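PDB 5TNV: AP endonuclease, family protein 2 from Mycobacterium smegmatis, which binds magnesium within a xylose isomerase-like TIM barrel and may act as an endonuclease or isomerase. Local coordinates for residues A49-W54 with R90-D95; A55-Q60 with D73-L78; L64-I69 with E312-I317; I137-F142 with G219-L224. All blocks are in the same frame, centred on the assembly; numbering follows the deposited sequence.

Contact 1 (A49-W54 with R90-D95); sequences APAGVW and RTVLAD
V92 sets its two methyls against the first turn of helix 51-63, both of them near the carbonyl oxygen of A51. CG1 also meets the methyl of A51, with A51 CB 3.8 Å from V92 CG1. CG2 also reaches the indole of W54, at the edge of its six-membered ring and near the ring plane; V92 CG2 and W54 CE3 are 4.3 Å apart, a looser touch. The valine torsion (chi1 -63°) turns CG1, anti to the carbonyl carbon, to the A51 methyl and leaves CG2, between the backbone N and that carbon, facing the W54 edge. W54 folds back over the start of its own helix, and one ring face lies against the A51 CA and the carbonyl oxygen of A49. Its NE1 is hydrogen-bonded to I46 O in the preceding loop, which helps hold the indole in this orientation. The contact is small and largely apolar, joining the start of helix 51-63 to the last turns of helix 83-95, neighbouring helices on the outside of the barrel. V92 continues onto A55, L93 packs on L58, and the loop residue V76 touches W54.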
# COMPACT_ATOMS: atom_id res chain seq x y z
N ALA A 49 7.40 -34.66 -7.45
CA ALA A 49 5.99 -34.53 -7.87
C ALA A 49 5.81 -34.79 -9.35
O ALA A 49 6.72 -34.56 -10.14
CB ALA A 49 5.51 -33.12 -7.53
N PRO A 50 4.63 -35.21 -9.76
CA PRO A 50 4.36 -35.32 -11.20
C PRO A 50 4.48 -33.94 -11.85
O PRO A 50 4.23 -32.89 -11.24
CB PRO A 50 2.94 -35.82 -11.22
CG PRO A 50 2.60 -36.32 -9.89
CD PRO A 50 3.49 -35.60 -8.93
N ALA A 51 4.87 -33.97 -13.13
CA ALA A 51 5.10 -32.72 -13.85
C ALA A 51 3.83 -31.86 -13.83
O ALA A 51 3.89 -30.65 -13.87
CB ALA A 51 5.65 -33.01 -15.23
N GLY A 52 2.66 -32.47 -13.83
CA GLY A 52 1.41 -31.73 -13.79
C GLY A 52 1.24 -30.87 -12.56
O GLY A 52 0.54 -29.84 -12.60
N VAL A 53 1.82 -31.26 -11.44
CA VAL A 53 1.83 -30.47 -10.24
C VAL A 53 2.68 -29.21 -10.46
O VAL A 53 2.25 -28.09 -10.13
CB VAL A 53 2.32 -31.31 -9.07
CG1 VAL A 53 2.56 -30.48 -7.83
CG2 VAL A 53 1.28 -32.37 -8.72
N TRP A 54 3.86 -29.35 -11.00
CA TRP A 54 4.70 -28.21 -11.37
C TRP A 54 3.93 -27.31 -12.30
O TRP A 54 3.98 -26.08 -12.19
CB TRP A 54 5.95 -28.70 -12.06
CG TRP A 54 6.85 -29.63 -11.27
CD1 TRP A 54 6.90 -29.81 -9.94
CD2 TRP A 54 7.83 -30.50 -11.82
NE1 TRP A 54 7.86 -30.72 -9.61
CE2 TRP A 54 8.45 -31.18 -10.75
CE3 TRP A 54 8.25 -30.82 -13.12
CZ2 TRP A 54 9.46 -32.12 -10.94
CZ3 TRP A 54 9.25 -31.74 -13.29
CH2 TRP A 54 9.84 -32.39 -12.23
N ARG A 90 11.19 -29.16 -18.56
CA ARG A 90 11.31 -28.28 -19.70
C ARG A 90 10.00 -28.24 -20.49
O ARG A 90 9.54 -27.19 -20.98
CB ARG A 90 12.47 -28.67 -20.61
CG ARG A 90 12.97 -27.58 -21.53
CD ARG A 90 14.08 -28.10 -22.41
NE ARG A 90 15.24 -28.76 -21.76
CZ ARG A 90 16.24 -28.08 -21.21
NH1 ARG A 90 16.26 -26.77 -21.10
NH2 ARG A 90 17.26 -28.69 -20.67
N THR A 91 9.36 -29.41 -20.66
CA THR A 91 8.12 -29.52 -21.40
C THR A 91 7.00 -28.71 -20.70
O THR A 91 6.31 -27.95 -21.36
CB THR A 91 7.69 -30.97 -21.54
OG1 THR A 91 8.71 -31.61 -22.33
CG2 THR A 91 6.39 -31.11 -22.28
N VAL A 92 6.85 -28.89 -19.38
CA VAL A 92 5.74 -28.13 -18.74
C VAL A 92 6.04 -26.66 -18.66
O VAL A 92 5.11 -25.85 -18.79
CB VAL A 92 5.30 -28.71 -17.39
CG1 VAL A 92 4.74 -30.12 -17.56
CG2 VAL A 92 6.36 -28.71 -16.36
N LEU A 93 7.30 -26.26 -18.52
CA LEU A 93 7.66 -24.85 -18.56
C LEU A 93 7.19 -24.21 -19.87
O LEU A 93 6.53 -23.16 -19.85
CB LEU A 93 9.18 -24.76 -18.37
CG LEU A 93 9.76 -23.34 -18.37
CD1 LEU A 93 9.35 -22.57 -17.13
CD2 LEU A 93 11.28 -23.43 -18.53
N ALA A 94 7.50 -24.84 -20.99
CA ALA A 94 7.06 -24.36 -22.30
C ALA A 94 5.55 -24.41 -22.45
O ALA A 94 4.95 -23.45 -22.97
CB ALA A 94 7.76 -25.15 -23.41
N ASP A 95 4.93 -25.52 -22.01
CA ASP A 95 3.49 -25.67 -22.16
C ASP A 95 2.73 -24.57 -21.42
O ASP A 95 1.65 -24.14 -21.85
CB ASP A 95 3.05 -27.01 -21.68
CG ASP A 95 1.68 -27.49 -22.10
OD1 ASP A 95 1.12 -27.04 -23.14
OD2 ASP A 95 1.12 -28.35 -21.39

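Contact 2 (A55-Q60 with D73-L78); sequences AKQLRQ and DAWVPL
Q57 and W75 meet through a single hydrogen bond, in which the indole NE1 donates to the amide oxygen of the glutamine; W75 NE1 and Q57 OE1 are 2.8 Å apart. From CB the W75 side chain runs from the loop toward helix 51-63, its CG anti to the backbone N (chi1 175°). Its pyrrole edge comes first to Q57: CD1 passes 3.9 Å from Q57 OE1, and NE1 then makes the bond, fairly straight at 161° about the hydrogen. CE2 and CZ2, next along the ring, stay near the same oxygen, W75 CE2 at 3.6 Å from Q57 OE1. At the far end of the indole, CH2 reaches L58, where L58 CD2 lies 3.8 Å from W75 CH2 and L58 CG is almost as near, while the CZ3 corner touches I69 of strand 68-70. The leucine side chain runs across the tryptophan at about a right angle.

OE1 lies in the plane of the indole, yet the approach is not matched on the glutamine side: the donor stands well above the carbonyl plane, and the amide and ring planes are 55° apart. Beyond CG the glutamine is extended, which carries its amide out to the indole. One ring face of W75 is covered by V76 CG2 from the next residue. The contact thus pins the loop between strand 68-70 and helix 83-95 against helix 51-63. W75 also touches M33 beyond strand 29-32, and L58 continues onto L93 of helix 83-95.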
# COMPACT_ATOMS: atom_id res chain seq x y z
N ALA A 55 3.24 -27.89 -13.26
CA ALA A 55 2.51 -27.11 -14.27
C ALA A 55 1.49 -26.20 -13.63
O ALA A 55 1.31 -25.06 -14.05
CB ALA A 55 1.82 -28.02 -15.27
N LYS A 56 0.75 -26.67 -12.63
CA LYS A 56 -0.28 -25.85 -12.00
C LYS A 56 0.34 -24.69 -11.22
O LYS A 56 -0.29 -23.63 -11.11
CB LYS A 56 -1.20 -26.70 -11.17
CG LYS A 56 -2.16 -27.56 -12.02
CD LYS A 56 -3.51 -27.83 -11.34
CE LYS A 56 -4.29 -28.95 -12.02
NZ LYS A 56 -4.75 -30.01 -11.07
N GLN A 57 1.52 -24.87 -10.65
CA GLN A 57 2.22 -23.76 -9.97
C GLN A 57 2.67 -22.74 -11.01
O GLN A 57 2.41 -21.53 -10.85
CB GLN A 57 3.39 -24.30 -9.15
CG GLN A 57 2.96 -25.18 -8.02
CD GLN A 57 4.14 -25.81 -7.30
OE1 GLN A 57 5.05 -26.35 -7.95
NE2 GLN A 57 4.14 -25.71 -5.98
N LEU A 58 3.31 -23.20 -12.07
CA LEU A 58 3.76 -22.34 -13.16
C LEU A 58 2.56 -21.56 -13.76
O LEU A 58 2.67 -20.38 -14.09
CB LEU A 58 4.44 -23.17 -14.21
CG LEU A 58 5.82 -23.68 -13.84
CD1 LEU A 58 6.21 -24.85 -14.74
CD2 LEU A 58 6.87 -22.55 -13.88
N ARG A 59 1.43 -22.24 -13.88
CA ARG A 59 0.23 -21.62 -14.48
C ARG A 59 -0.20 -20.39 -13.69
O ARG A 59 -0.65 -19.40 -14.28
CB ARG A 59 -0.89 -22.64 -14.51
CG ARG A 59 -2.09 -22.23 -15.36
CD ARG A 59 -3.08 -23.38 -15.49
NE ARG A 59 -2.43 -24.52 -16.17
CZ ARG A 59 -2.80 -25.78 -16.03
NH1 ARG A 59 -3.86 -26.11 -15.32
NH2 ARG A 59 -2.13 -26.73 -16.67
N GLN A 60 -0.10 -20.45 -12.36
CA GLN A 60 -0.49 -19.30 -11.55
C GLN A 60 0.36 -18.08 -11.89
O GLN A 60 -0.12 -16.94 -11.81
CB GLN A 60 -0.33 -19.62 -10.05
CG GLN A 60 -1.33 -20.66 -9.56
CD GLN A 60 -1.17 -20.86 -8.08
OE1 GLN A 60 -1.37 -19.93 -7.29
NE2 GLN A 60 -0.79 -22.04 -7.68
N ASP A 73 16.66 -22.24 -6.15
CA ASP A 73 16.96 -23.59 -5.72
C ASP A 73 16.07 -24.00 -4.56
O ASP A 73 16.28 -25.09 -3.98
CB ASP A 73 18.44 -23.79 -5.35
CG ASP A 73 18.88 -22.96 -4.19
OD1 ASP A 73 18.06 -22.19 -3.68
OD2 ASP A 73 20.06 -23.04 -3.79
N ALA A 74 15.03 -23.23 -4.25
CA ALA A 74 14.14 -23.48 -3.10
C ALA A 74 12.79 -24.06 -3.52
O ALA A 74 11.92 -24.26 -2.65
CB ALA A 74 13.97 -22.16 -2.35
N TRP A 75 12.63 -24.33 -4.80
CA TRP A 75 11.41 -24.88 -5.41
C TRP A 75 11.86 -26.20 -6.04
O TRP A 75 12.50 -27.04 -5.36
CB TRP A 75 10.74 -23.84 -6.30
CG TRP A 75 9.55 -24.32 -7.08
CD1 TRP A 75 8.41 -24.88 -6.60
CD2 TRP A 75 9.41 -24.29 -8.49
NE1 TRP A 75 7.56 -25.20 -7.63
CE2 TRP A 75 8.16 -24.85 -8.80
CE3 TRP A 75 10.20 -23.85 -9.57
CZ2 TRP A 75 7.69 -24.99 -10.12
CZ3 TRP A 75 9.76 -23.99 -10.86
CH2 TRP A 75 8.50 -24.55 -11.13
N VAL A 76 11.57 -26.49 -7.31
CA VAL A 76 12.07 -27.69 -7.97
C VAL A 76 13.60 -27.59 -8.08
O VAL A 76 14.09 -26.62 -8.68
CB VAL A 76 11.43 -27.84 -9.36
CG1 VAL A 76 12.05 -29.01 -10.10
CG2 VAL A 76 9.92 -27.96 -9.29
N PRO A 77 14.35 -28.54 -7.53
CA PRO A 77 15.81 -28.41 -7.50
C PRO A 77 16.41 -28.92 -8.78
O PRO A 77 16.74 -30.14 -8.90
CB PRO A 77 16.20 -29.24 -6.30
CG PRO A 77 15.17 -30.35 -6.29
CD PRO A 77 13.92 -29.68 -6.72
N LEU A 78 16.60 -28.04 -9.74
CA LEU A 78 17.06 -28.46 -11.06
C LEU A 78 18.43 -29.15 -11.01
O LEU A 78 18.66 -30.07 -11.79
CB LEU A 78 17.10 -27.27 -12.04
CG LEU A 78 15.76 -26.61 -12.30
CD1 LEU A 78 15.94 -25.43 -13.24
CD2 LEU A 78 14.71 -27.55 -12.87

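Contact 3 (L64-I69 with E312-I317); sequences LGFDHI and ENREYI
The carbonyl oxygen of L64 takes hydrogen bonds from two waters that lead to different residues of helix 306-325. Water 2 donates to it and also to the carboxylate of E315, the water oxygen lying 2.7 Å from E315 OE2. Water 1 donates to the same carbonyl and accepts from the guanidinium, 3.0 Å from R314 NH1. Further along R314, water 4 lies in the guanidinium plane at its edge, accepts from NH2 and donates to D67, at 2.6 Å from D67 OD2. Water 3 accepts from the backbone N of D67 and, weakly, from R314 NE.

Between these waters the flat guanidinium lies over the carbonyl of G65. G65 O sits above the centre of the group, 3.0 Å from R314 CZ, and meets its face, where the N-H groups are badly angled for bonding. G65, with positive phi, closes the preceding helix in a Schellman motif, and lacking a side chain it lets the guanidinium settle directly over its carbonyl. Nearer the backbone, R314 rides over the face of F66: its CD is 4.0 Å from the ring centroid, a CH-pi contact, and CB meets the ring at CE1. The arginine is extended from CG to NE, which spans the distance from the ring to the waters.

D67 and R314 carry opposite charges beyond salt-bridge range, and D67 OD1 is instead paired with R62. Their attraction is therefore probably relayed and softened by water 4. Waters, the F66 face and the G65 carbonyl against the guanidinium, probably a favourable electrostatic contact, together join turn and helix.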
# COMPACT_ATOMS: atom_id res chain seq x y z
N LEU A 64 -0.81 -14.36 -14.13
CA LEU A 64 -0.55 -13.00 -13.62
C LEU A 64 0.33 -12.18 -14.56
O LEU A 64 0.67 -11.04 -14.21
CB LEU A 64 -0.04 -13.06 -12.19
CG LEU A 64 -1.06 -13.48 -11.17
CD1 LEU A 64 -0.40 -13.89 -9.87
CD2 LEU A 64 -2.07 -12.38 -10.94
N GLY A 65 0.68 -12.69 -15.73
CA GLY A 65 1.24 -11.92 -16.79
C GLY A 65 2.71 -12.13 -17.07
O GLY A 65 3.27 -11.60 -18.04
N PHE A 66 3.39 -12.95 -16.26
CA PHE A 66 4.83 -13.16 -16.48
C PHE A 66 5.10 -13.93 -17.76
O PHE A 66 4.34 -14.81 -18.15
CB PHE A 66 5.42 -13.96 -15.32
CG PHE A 66 5.59 -13.14 -14.07
CD1 PHE A 66 6.78 -12.41 -13.92
CD2 PHE A 66 4.65 -13.08 -13.08
CE1 PHE A 66 6.98 -11.61 -12.80
CE2 PHE A 66 4.84 -12.28 -11.95
CZ PHE A 66 5.99 -11.55 -11.84
N ASP A 67 6.22 -13.60 -18.39
CA ASP A 67 6.87 -14.38 -19.44
C ASP A 67 8.05 -15.20 -18.92
O ASP A 67 8.40 -16.21 -19.53
CB ASP A 67 7.38 -13.46 -20.54
CG ASP A 67 6.29 -12.76 -21.30
OD1 ASP A 67 5.35 -13.38 -21.70
OD2 ASP A 67 6.44 -11.56 -21.56
N HIS A 68 8.68 -14.75 -17.84
CA HIS A 68 9.88 -15.36 -17.32
C HIS A 68 9.73 -15.70 -15.84
O HIS A 68 9.01 -14.99 -15.09
CB HIS A 68 11.11 -14.47 -17.51
CG HIS A 68 11.50 -14.32 -18.93
ND1 HIS A 68 11.05 -13.32 -19.74
CD2 HIS A 68 12.31 -15.14 -19.66
CE1 HIS A 68 11.56 -13.48 -20.95
NE2 HIS A 68 12.33 -14.57 -20.95
N ILE A 69 10.47 -16.73 -15.41
CA ILE A 69 10.63 -17.11 -14.03
C ILE A 69 12.11 -17.26 -13.70
O ILE A 69 12.97 -17.42 -14.59
CB ILE A 69 9.87 -18.41 -13.67
CG1 ILE A 69 10.54 -19.62 -14.31
CG2 ILE A 69 8.41 -18.29 -13.98
CD1 ILE A 69 10.18 -20.95 -13.72
N GLU A 312 2.36 -7.28 -9.81
CA GLU A 312 2.21 -5.83 -9.94
C GLU A 312 3.56 -5.19 -10.21
O GLU A 312 3.67 -4.24 -11.02
CB GLU A 312 1.55 -5.24 -8.71
CG GLU A 312 0.10 -5.55 -8.57
CD GLU A 312 -0.67 -4.76 -7.53
OE1 GLU A 312 -0.09 -4.04 -6.78
OE2 GLU A 312 -1.92 -4.93 -7.51
N ASN A 313 4.61 -5.65 -9.54
CA ASN A 313 5.94 -5.10 -9.74
C ASN A 313 6.43 -5.29 -11.15
O ASN A 313 7.10 -4.39 -11.70
CB ASN A 313 6.91 -5.71 -8.71
CG ASN A 313 6.66 -5.21 -7.30
OD1 ASN A 313 5.90 -4.26 -7.06
ND2 ASN A 313 7.35 -5.83 -6.34
N ARG A 314 6.11 -6.42 -11.79
CA ARG A 314 6.52 -6.62 -13.17
C ARG A 314 5.86 -5.56 -14.08
O ARG A 314 6.52 -4.94 -14.92
CB ARG A 314 6.14 -8.02 -13.66
CG ARG A 314 6.26 -8.13 -15.18
CD ARG A 314 5.85 -9.51 -15.72
NE ARG A 314 5.67 -9.43 -17.21
CZ ARG A 314 4.60 -8.90 -17.74
NH1 ARG A 314 3.60 -8.47 -17.05
NH2 ARG A 314 4.57 -8.82 -19.05
N GLU A 315 4.55 -5.35 -13.91
CA GLU A 315 3.86 -4.36 -14.72
C GLU A 315 4.46 -2.97 -14.50
O GLU A 315 4.57 -2.18 -15.43
CB GLU A 315 2.37 -4.38 -14.45
CG GLU A 315 1.70 -5.62 -14.99
CD GLU A 315 0.22 -5.69 -14.75
OE1 GLU A 315 -0.31 -4.78 -14.13
OE2 GLU A 315 -0.40 -6.70 -15.19
N TYR A 316 4.80 -2.67 -13.25
CA TYR A 316 5.43 -1.40 -12.89
C TYR A 316 6.74 -1.20 -13.63
O TYR A 316 6.97 -0.14 -14.23
CB TYR A 316 5.62 -1.39 -11.37
CG TYR A 316 6.41 -0.20 -10.88
CD1 TYR A 316 5.74 0.98 -10.60
CD2 TYR A 316 7.77 -0.21 -10.70
CE1 TYR A 316 6.39 2.11 -10.16
CE2 TYR A 316 8.43 0.89 -10.22
CZ TYR A 316 7.74 2.06 -9.95
OH TYR A 316 8.42 3.16 -9.47
N ILE A 317 7.62 -2.19 -13.56
CA ILE A 317 8.92 -2.11 -14.22
C ILE A 317 8.72 -1.91 -15.72
O ILE A 317 9.41 -1.10 -16.35
CB ILE A 317 9.79 -3.35 -13.91
CG1 ILE A 317 10.13 -3.44 -12.42
CG2 ILE A 317 11.04 -3.38 -14.76
CD1 ILE A 317 10.65 -4.77 -11.99
O HOH W 1 2.80 -9.14 -14.27
O HOH W 2 -1.01 -8.90 -13.68
O HOH W 3 7.97 -11.64 -17.31
O HOH W 4 7.15 -9.82 -19.81

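Contact 4 (I137-F142 with G219-L224); sequences IVNTGF and GLNPDL
One hydrogen bond makes up the direct polar contact: the amide nitrogen of N221 donates to the amide oxygen of N139, with N221 ND2 2.9 Å from N139 OD1 and an angle of 161° at the hydrogen. The oxygen lies close to the amide plane of N221, whereas the donor stands 46° out of the carbonyl plane of N139. The two side chains cross at about a right angle, their amide planes 66° apart. Each has CG anti to its own backbone N, which sends the amides from strands 137-141 and 218-221 toward one another across the intervening strand 189-193.

N221 CB also lies close to the same oxygen, 3.5 Å from N139 OD1; for packing, both asparagines rest on S191 of the middle strand.

The outer ends of the two amides are tied to metal ligands. N139 ND2 donates to E193, and N221 OD1 accepts from the backbone N of H252. Two residues beyond N221, D223 binds the magnesium ion through OD2, while its OD1 pairs with K254; E193 and H252 complete the protein ligands.

With both ends of each amide engaged, the two asparagines form a buried second shell. Their mutual bond, reaching over strand 189-193, links the neighbourhoods of E193 and H252 and is consistent with a part in orienting those ligands around the magnesium ion.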
# COMPACT_ATOMS: atom_id res chain seq x y z
N ILE A 137 22.01 -15.55 -16.26
CA ILE A 137 22.56 -15.31 -14.95
C ILE A 137 22.35 -16.52 -14.07
O ILE A 137 21.24 -17.07 -14.03
CB ILE A 137 21.89 -14.09 -14.27
CG1 ILE A 137 22.23 -12.76 -14.95
CG2 ILE A 137 22.16 -14.07 -12.74
CD1 ILE A 137 23.70 -12.34 -14.72
N VAL A 138 23.41 -16.90 -13.34
CA VAL A 138 23.27 -17.70 -12.14
C VAL A 138 23.68 -16.78 -10.98
O VAL A 138 24.75 -16.14 -11.05
CB VAL A 138 24.11 -18.98 -12.18
CG1 VAL A 138 24.16 -19.70 -10.82
CG2 VAL A 138 23.58 -19.89 -13.29
N ASN A 139 22.85 -16.70 -9.95
CA ASN A 139 23.04 -15.82 -8.81
C ASN A 139 23.32 -16.65 -7.56
O ASN A 139 22.64 -17.63 -7.28
CB ASN A 139 21.77 -14.98 -8.64
CG ASN A 139 21.67 -14.18 -7.38
OD1 ASN A 139 22.06 -13.01 -7.34
ND2 ASN A 139 21.16 -14.79 -6.32
N THR A 140 24.33 -16.19 -6.80
CA THR A 140 24.68 -16.78 -5.52
C THR A 140 24.84 -15.67 -4.49
O THR A 140 25.20 -14.54 -4.83
CB THR A 140 25.96 -17.64 -5.69
OG1 THR A 140 26.17 -18.44 -4.54
CG2 THR A 140 27.20 -16.80 -5.93
N GLY A 141 24.59 -16.00 -3.24
CA GLY A 141 24.85 -15.08 -2.16
C GLY A 141 25.37 -15.82 -0.94
O GLY A 141 25.56 -17.03 -0.96
N PHE A 142 25.59 -15.05 0.12
CA PHE A 142 26.25 -15.58 1.31
C PHE A 142 25.31 -15.73 2.49
O PHE A 142 25.72 -16.16 3.58
CB PHE A 142 27.48 -14.73 1.63
CG PHE A 142 28.51 -14.76 0.51
CD1 PHE A 142 29.20 -15.94 0.22
CD2 PHE A 142 28.76 -13.65 -0.29
CE1 PHE A 142 30.10 -16.00 -0.83
CE2 PHE A 142 29.69 -13.73 -1.32
CZ PHE A 142 30.36 -14.89 -1.58
N GLY A 219 29.38 -10.10 -11.36
CA GLY A 219 28.87 -8.75 -11.04
C GLY A 219 28.02 -8.84 -9.78
O GLY A 219 27.79 -9.92 -9.23
N LEU A 220 27.59 -7.67 -9.34
CA LEU A 220 26.70 -7.57 -8.18
C LEU A 220 25.24 -7.70 -8.58
O LEU A 220 24.82 -7.32 -9.67
CB LEU A 220 26.90 -6.23 -7.44
CG LEU A 220 28.26 -6.00 -6.82
CD1 LEU A 220 28.28 -4.59 -6.20
CD2 LEU A 220 28.55 -7.07 -5.77
N ASN A 221 24.45 -8.14 -7.60
CA ASN A 221 22.99 -8.11 -7.62
C ASN A 221 22.60 -7.20 -6.45
O ASN A 221 22.65 -7.63 -5.28
CB ASN A 221 22.42 -9.51 -7.48
CG ASN A 221 20.96 -9.52 -7.14
OD1 ASN A 221 20.27 -8.49 -7.18
ND2 ASN A 221 20.44 -10.70 -6.80
N PRO A 222 22.25 -5.95 -6.71
CA PRO A 222 22.02 -4.95 -5.68
C PRO A 222 20.60 -5.08 -5.12
O PRO A 222 19.74 -4.22 -5.35
CB PRO A 222 22.27 -3.63 -6.41
CG PRO A 222 21.76 -3.89 -7.78
CD PRO A 222 22.15 -5.33 -8.06
N ASP A 223 20.37 -6.15 -4.34
CA ASP A 223 19.05 -6.43 -3.75
C ASP A 223 18.92 -5.57 -2.50
O ASP A 223 18.90 -6.07 -1.37
CB ASP A 223 18.92 -7.90 -3.47
CG ASP A 223 17.53 -8.33 -3.04
OD1 ASP A 223 16.60 -7.48 -2.93
OD2 ASP A 223 17.36 -9.56 -2.82
N LEU A 224 18.85 -4.25 -2.71
CA LEU A 224 18.97 -3.33 -1.57
C LEU A 224 17.69 -3.29 -0.74
O LEU A 224 17.75 -2.78 0.40
CB LEU A 224 19.44 -1.95 -1.99
CG LEU A 224 20.78 -1.91 -2.72
CD1 LEU A 224 21.26 -0.48 -2.88
CD2 LEU A 224 21.82 -2.77 -2.04

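From the N terminus, helix 51-63 opens contacts 1 and 2 in succession. Contact 2 closes first, when the loop after strand 68-70 returns to the helix, and is nested within the longer loop that contact 1 closes at helix 83-95. Contact 3 starts at the turn into strand 68-70 and so crosses both; it closes only at helix 306-325, bringing the last helix against the early part of the barrel, as expected where the chain's two ends meet in a TIM barrel. Contact 4 lies inside that long loop, spanning strands 137-141 and 218-221 near the metal. I69 of contact 3 touches L93 of contact 1 and both L58 and W75 of contact 2, whereas contact 4 touches none of the others.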